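Local coordinates for protein glutathione S-transferase (Bombyx mori, PDB 3AY8) that probably transfers glutathione to electrophilic compounds, working as a homodimeric cytosolic enzyme with the glutathione transferase fold, at residues Ser162-Met167 and Lys188-Leu193. Residues are numbered along the deposited sequence; the frame is centred on the assembly and turned at random.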
# COMPACT_ATOMS: atom_id res chain seq x y z
N SER A 162 -8.77 8.92 1.25
CA SER A 162 -7.50 8.55 0.59
C SER A 162 -7.66 8.39 -0.92
O SER A 162 -6.87 8.93 -1.71
CB SER A 162 -6.94 7.26 1.21
OG SER A 162 -6.42 7.52 2.51
N ILE A 163 -8.68 7.63 -1.33
CA ILE A 163 -8.91 7.38 -2.75
C ILE A 163 -9.35 8.66 -3.48
O ILE A 163 -8.96 8.89 -4.61
CB ILE A 163 -9.89 6.18 -2.96
CG1 ILE A 163 -9.24 4.89 -2.40
CG2 ILE A 163 -10.23 5.99 -4.42
CD1 ILE A 163 -10.12 3.62 -2.47
N TYR A 164 -10.11 9.52 -2.80
CA TYR A 164 -10.42 10.84 -3.34
C TYR A 164 -9.15 11.69 -3.56
O TYR A 164 -9.00 12.33 -4.61
CB TYR A 164 -11.47 11.55 -2.47
CG TYR A 164 -11.75 12.99 -2.83
CD1 TYR A 164 -11.95 13.38 -4.16
CD2 TYR A 164 -11.86 13.97 -1.82
CE1 TYR A 164 -12.20 14.71 -4.49
CE2 TYR A 164 -12.13 15.30 -2.14
CZ TYR A 164 -12.29 15.66 -3.49
OH TYR A 164 -12.57 16.96 -3.82
N ALA A 165 -8.23 11.68 -2.60
CA ALA A 165 -6.97 12.41 -2.76
C ALA A 165 -6.19 11.92 -3.99
O ALA A 165 -5.64 12.73 -4.76
CB ALA A 165 -6.11 12.30 -1.49
N SER A 166 -6.17 10.60 -4.17
CA SER A 166 -5.52 10.01 -5.34
C SER A 166 -6.23 10.39 -6.65
O SER A 166 -5.60 10.93 -7.58
CB SER A 166 -5.48 8.48 -5.19
OG SER A 166 -4.57 8.10 -4.16
N MET A 167 -7.54 10.11 -6.72
CA MET A 167 -8.34 10.37 -7.93
C MET A 167 -8.36 11.84 -8.33
O MET A 167 -8.28 12.17 -9.51
CB MET A 167 -9.79 9.87 -7.74
CG MET A 167 -9.95 8.38 -7.88
SD MET A 167 -9.27 7.72 -9.41
CE MET A 167 -10.11 8.68 -10.69
N LYS A 188 -18.36 13.45 -7.56
CA LYS A 188 -19.27 14.56 -7.20
C LYS A 188 -19.69 14.46 -5.74
O LYS A 188 -19.77 15.47 -5.06
CB LYS A 188 -20.52 14.53 -8.07
CG LYS A 188 -20.28 14.68 -9.55
CD LYS A 188 -21.58 14.43 -10.29
CE LYS A 188 -21.39 14.54 -11.80
NZ LYS A 188 -22.49 13.81 -12.48
N ASP A 189 -19.95 13.25 -5.25
CA ASP A 189 -20.24 13.07 -3.82
C ASP A 189 -19.05 13.45 -2.93
O ASP A 189 -19.24 13.95 -1.83
CB ASP A 189 -20.69 11.65 -3.52
CG ASP A 189 -22.14 11.40 -3.89
OD1 ASP A 189 -22.93 12.38 -3.93
OD2 ASP A 189 -22.49 10.24 -4.17
N CYS A 190 -17.82 13.20 -3.42
CA CYS A 190 -16.61 13.58 -2.69
C CYS A 190 -16.51 15.10 -2.43
O CYS A 190 -15.89 15.51 -1.46
CB CYS A 190 -15.35 13.06 -3.38
SG CYS A 190 -15.13 11.26 -3.23
N LEU A 191 -17.11 15.92 -3.30
CA LEU A 191 -17.15 17.39 -3.08
C LEU A 191 -17.87 17.79 -1.80
O LEU A 191 -17.66 18.88 -1.29
CB LEU A 191 -17.77 18.13 -4.27
CG LEU A 191 -16.96 18.06 -5.57
CD1 LEU A 191 -17.83 18.48 -6.76
CD2 LEU A 191 -15.70 18.92 -5.48
N LEU A 192 -18.71 16.89 -1.28
CA LEU A 192 -19.41 17.12 -0.01
C LEU A 192 -18.54 16.80 1.20
O LEU A 192 -18.89 17.17 2.32
CB LEU A 192 -20.66 16.25 0.08
CG LEU A 192 -21.69 16.14 -1.04
CD1 LEU A 192 -22.55 14.92 -0.75
CD2 LEU A 192 -22.56 17.38 -1.14
N LEU A 193 -17.43 16.09 1.00
CA LEU A 193 -16.55 15.72 2.12
C LEU A 193 -15.94 16.95 2.79
O LEU A 193 -15.62 17.94 2.10
CB LEU A 193 -15.42 14.77 1.67
CG LEU A 193 -15.76 13.36 1.18
CD1 LEU A 193 -14.53 12.71 0.51
CD2 LEU A 193 -16.31 12.46 2.30
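Tyr164 holds CG opposite its own N (chi1 173°), which carries the ring out from its helix toward Cys190, whose own SG stands anti to its carbonyl carbon (chi1 -72°). This pairing sets CB of Cys190 over the centre of one ring face: CB sits 3.6 Å from the centroid of the Tyr164 ring and only 13° off its normal, a CH-pi contact. The sulfur is displaced from the ring centre toward the root of the tyrosine side chain, giving an oblique sulfur-aromatic contact, and its closest approach is Cys190 SG to Tyr164 CB at 3.7 Å. Leu193 adds one methyl, CD1 lying 3.8 Å from Tyr164 CD2 and meeting the ring obliquely, as the two side chains run alongside each other, head to tail. At the far end of the ring, Leu191 lies roughly perpendicular to the tyrosine and brings CD2 to 4.0 Å from Tyr164 OH. A type I turn from Cys190 to Leu193, closed by the 3.0 Å bond from Leu193 N to Cys190 O, returns the chain so that Leu193 and Cys190 can both touch the same ring. No hydrogen bond joins the two segments; the phenol oxygen, in an otherwise largely apolar contact, is bonded to Glu200. Were this tyrosine an alanine, Cys190 CB and the Leu193 methyl would probably lose the ring they pack on, and Glu200 its phenol partner. The contact lies in the all-helical C-terminal domain, joining helix 158-173 to the C-terminal part of helix 181-190 and the Cys190 to Leu193 turn. Ile163 and Ser166 face helix 90-120, while Tyr164 also touches Trp186 and Ile187 of helix 181-190 and, through Ala196 and Asn199, packs on helix 196-213.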